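Local coordinates for putative potassium transport protein (Staphylococcus aureus 08BA02176, PDB 4XTT) that probably regulates potassium uptake as the gating subunit of a Ktr transporter, its C-terminal regulatory domain binding the second messenger c-di-AMP, at residues S16-K21 with N76-F81. Sequence-based numbering, arbitrary orientation.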
ATOM      1  N   SER A  16      -2.725  -9.392   7.362  1.00 48.30           N
ATOM      2  CA  SER A  16      -3.886  -9.725   6.539  1.00 55.09           C
ATOM      3  C   SER A  16      -4.359  -8.538   5.697  1.00 33.00           C
ATOM      4  O   SER A  16      -4.107  -7.386   6.051  1.00 28.09           O
ATOM      5  CB  SER A  16      -5.025 -10.252   7.417  1.00 42.15           C
ATOM      6  OG  SER A  16      -5.354  -9.334   8.439  1.00 49.45           O
ATOM      7  N   ILE A  17      -4.962  -8.829   4.544  1.00 35.40           N
ATOM      8  CA  ILE A  17      -5.616  -7.793   3.746  1.00 31.26           C
ATOM      9  C   ILE A  17      -7.108  -7.781   4.024  1.00 26.90           C
ATOM     10  O   ILE A  17      -7.778  -8.809   3.989  1.00 32.30           O
ATOM     11  CB  ILE A  17      -5.410  -7.969   2.231  1.00 32.64           C
ATOM     12  CG1 ILE A  17      -3.991  -7.593   1.843  1.00 61.25           C
ATOM     13  CG2 ILE A  17      -6.292  -7.016   1.455  1.00 25.83           C
ATOM     14  CD1 ILE A  17      -3.768  -7.557   0.336  1.00 62.71           C
ATOM     15  N   VAL A  18      -7.608  -6.599   4.345  1.00 27.10           N
ATOM     16  CA  VAL A  18      -8.977  -6.433   4.778  1.00 30.88           C
ATOM     17  C   VAL A  18      -9.614  -5.327   3.963  1.00 34.04           C
ATOM     18  O   VAL A  18      -8.973  -4.327   3.637  1.00 37.71           O
ATOM     19  CB  VAL A  18      -9.058  -6.100   6.287  1.00 33.53           C
ATOM     20  CG1 VAL A  18     -10.479  -5.746   6.688  1.00 47.92           C
ATOM     21  CG2 VAL A  18      -8.533  -7.273   7.118  1.00 23.94           C
ATOM     22  N   GLU A  19     -10.863  -5.533   3.581  1.00 41.65           N
ATOM     23  CA  GLU A  19     -11.658  -4.483   2.973  1.00 27.33           C
ATOM     24  C   GLU A  19     -12.539  -3.773   3.992  1.00 26.05           C
ATOM     25  O   GLU A  19     -13.087  -4.397   4.898  1.00 36.45           O
ATOM     26  CB  GLU A  19     -12.497  -5.053   1.838  1.00 34.51           C
ATOM     27  CG  GLU A  19     -11.739  -5.133   0.532  1.00 39.47           C
ATOM     28  CD  GLU A  19     -12.544  -5.801  -0.551  1.00 44.09           C
ATOM     29  OE1 GLU A  19     -13.789  -5.822  -0.434  1.00 40.33           O
ATOM     30  OE2 GLU A  19     -11.932  -6.262  -1.538  1.00 41.59           O
ATOM     31  N   LEU A  20     -12.682  -2.464   3.834  1.00 34.28           N
ATOM     32  CA  LEU A  20     -13.507  -1.686   4.748  1.00 44.48           C
ATOM     33  C   LEU A  20     -14.325  -0.659   3.973  1.00 46.28           C
ATOM     34  O   LEU A  20     -13.775   0.219   3.310  1.00 35.08           O
ATOM     35  CB  LEU A  20     -12.644  -0.985   5.794  1.00 43.81           C
ATOM     36  CG  LEU A  20     -13.445  -0.154   6.792  1.00 40.94           C
ATOM     37  CD1 LEU A  20     -14.322  -1.071   7.626  1.00 55.38           C
ATOM     38  CD2 LEU A  20     -12.540   0.681   7.677  1.00 62.72           C
ATOM     39  N   LYS A  21     -15.645  -0.765   4.087  1.00 51.85           N
ATOM     40  CA  LYS A  21     -16.548   0.087   3.329  1.00 47.17           C
ATOM     41  C   LYS A  21     -16.706   1.419   4.047  1.00 43.60           C
ATOM     42  O   LYS A  21     -16.830   1.462   5.273  1.00 47.91           O
ATOM     43  CB  LYS A  21     -17.899  -0.609   3.142  1.00 54.93           C
ATOM     44  CG  LYS A  21     -18.932   0.172   2.328  1.00 58.62           C
ATOM     45  CD  LYS A  21     -19.845  -0.773   1.546  1.00 46.45           C
ATOM     46  CE  LYS A  21     -20.159  -2.033   2.350  1.00 66.86           C
ATOM     47  NZ  LYS A  21     -20.867  -3.079   1.559  1.00 80.13           N
ATOM     48  N   ASN A  76      -3.537  -6.128  14.663  1.00 42.83           N
ATOM     49  CA  ASN A  76      -3.829  -5.231  15.770  1.00 30.77           C
ATOM     50  C   ASN A  76      -4.001  -3.802  15.284  1.00 33.79           C
ATOM     51  O   ASN A  76      -4.800  -3.048  15.837  1.00 34.93           O
ATOM     52  CB  ASN A  76      -2.726  -5.291  16.828  1.00 37.20           C
ATOM     53  CG  ASN A  76      -2.673  -6.625  17.549  1.00 40.08           C
ATOM     54  OD1 ASN A  76      -3.683  -7.321  17.674  1.00 36.64           O
ATOM     55  ND2 ASN A  76      -1.490  -6.983  18.043  1.00 35.92           N
ATOM     56  N   ASP A  77      -3.291  -3.441  14.216  1.00 33.60           N
ATOM     57  CA  ASP A  77      -3.391  -2.083  13.696  1.00 27.07           C
ATOM     58  C   ASP A  77      -4.666  -1.938  12.905  1.00 31.48           C
ATOM     59  O   ASP A  77      -5.374  -0.944  13.051  1.00 31.34           O
ATOM     60  CB  ASP A  77      -2.204  -1.717  12.792  1.00 30.54           C
ATOM     61  CG  ASP A  77      -0.870  -1.729  13.512  1.00 41.15           C
ATOM     62  OD1 ASP A  77      -0.819  -1.314  14.689  1.00 58.03           O
ATOM     63  OD2 ASP A  77       0.136  -2.132  12.885  1.00 33.36           O
ATOM     64  N   LEU A  78      -4.973  -2.948  12.094  1.00 29.28           N
ATOM     65  CA  LEU A  78      -6.212  -2.956  11.337  1.00 24.41           C
ATOM     66  C   LEU A  78      -7.416  -2.935  12.262  1.00 28.88           C
ATOM     67  O   LEU A  78      -8.341  -2.150  12.061  1.00 31.88           O
ATOM     68  CB  LEU A  78      -6.261  -4.179  10.433  1.00 26.40           C
ATOM     69  CG  LEU A  78      -5.214  -4.210   9.325  1.00 30.32           C
ATOM     70  CD1 LEU A  78      -5.062  -5.617   8.768  1.00 21.62           C
ATOM     71  CD2 LEU A  78      -5.656  -3.251   8.234  1.00 18.63           C
ATOM     72  N   ASN A  79      -7.365  -3.757  13.308  1.00 35.22           N
ATOM     73  CA  ASN A  79      -8.460  -3.862  14.269  1.00 38.83           C
ATOM     74  C   ASN A  79      -8.689  -2.562  15.043  1.00 33.08           C
ATOM     75  O   ASN A  79      -9.819  -2.208  15.369  1.00 41.30           O
ATOM     76  CB  ASN A  79      -8.193  -5.017  15.226  1.00 43.76           C
ATOM     77  CG  ASN A  79      -9.289  -5.190  16.249  1.00 77.66           C
ATOM     78  OD1 ASN A  79     -10.217  -5.970  16.047  1.00 96.97           O
ATOM     79  ND2 ASN A  79      -9.170  -4.493  17.378  1.00 78.10           N
ATOM     80  N   ARG A  80      -7.614  -1.844  15.325  1.00 36.81           N
ATOM     81  CA  ARG A  80      -7.713  -0.582  16.040  1.00 32.24           C
ATOM     82  C   ARG A  80      -8.342   0.509  15.184  1.00 44.11           C
ATOM     83  O   ARG A  80      -9.160   1.291  15.667  1.00 41.00           O
ATOM     84  CB  ARG A  80      -6.334  -0.157  16.526  1.00 27.05           C
ATOM     85  CG  ARG A  80      -6.326   0.862  17.647  1.00 31.86           C
ATOM     86  CD  ARG A  80      -5.137   1.747  17.422  1.00 30.90           C
ATOM     87  NE  ARG A  80      -3.979   0.898  17.153  1.00 57.54           N
ATOM     88  CZ  ARG A  80      -2.834   1.310  16.616  1.00 75.56           C
ATOM     89  NH1 ARG A  80      -2.679   2.580  16.248  1.00 56.97           N
ATOM     90  NH2 ARG A  80      -1.854   0.437  16.415  1.00 61.43           N
ATOM     91  N   PHE A  81      -7.971   0.556  13.910  1.00 41.04           N
ATOM     92  CA  PHE A  81      -8.545   1.537  13.001  1.00 33.10           C
ATOM     93  C   PHE A  81     -10.032   1.288  12.789  1.00 41.70           C
ATOM     94  O   PHE A  81     -10.825   2.227  12.754  1.00 39.41           O
ATOM     95  CB  PHE A  81      -7.817   1.509  11.661  1.00 30.64           C
ATOM     96  CG  PHE A  81      -8.422   2.408  10.620  1.00 32.20           C
ATOM     97  CD1 PHE A  81      -8.406   3.787  10.778  1.00 34.88           C
ATOM     98  CD2 PHE A  81      -8.988   1.876   9.474  1.00 35.17           C
ATOM     99  CE1 PHE A  81      -8.959   4.622   9.818  1.00 27.95           C
ATOM    100  CE2 PHE A  81      -9.537   2.701   8.507  1.00 44.21           C
ATOM    101  CZ  PHE A  81      -9.517   4.082   8.680  1.00 40.75           C
TER
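V18 and L78 sit where the backbones of strand 16-21 and helix 76-81 come nearest, their CA atoms 7.9 Å apart. The two axes pass 10.0 Å from each other at 16°, so strand and helix run almost parallel in the same direction. That spacing is filled mainly by side chains, with no hydrogen bond between the segments. Alternation along the strand turns V18 and L20 to the helix and I17 away from it, while L78 and F81, three residues apart, share the helix face that answers them.

L78 buries the most surface in the contact. Its CG lies anti to the carbonyl carbon (chi1 -66°), and the CD1 branch extends to the start of the strand, where it touches the carbonyl oxygen of S16 and lies 4.2 Å from V18 CG2. V18 and L78 pass alongside each other in opposite directions; a beta-branched valine, at home in a strand, offers CG2 to the leucine's methyl group. The same CD1 lies 3.7 Å from S16 OG, whose hydroxyl is hydrogen-bonded to D75 just ahead of the helix segment; a small polar residue thus suits this margin.

In this TrkA-C (RCK C) domain, strand 15-21 is an outer strand of the chain's four-stranded antiparallel sheet, paired with strand 68-72, and helix 75-83 packs against the sheet face that carries V18 and L20, L78 also touching M71 of strand 68-72. The strand's other side meets the second subunit, where I17 packs on Y8 of that chain.

Further along, L20 CD2 approaches F81 CE2 obliquely at 3.7 Å; both residues are apolar, so methyl and ring pack without a polar group to satisfy. With CG anti to its backbone N (chi1 175°), F81 directs its ring toward the strand, and Y40 meets that ring edge-to-face. F81 also packs on I36 and I42, both residues of the c-di-AMP pocket, and its side chain lies about 8 Å from the bound nucleotide.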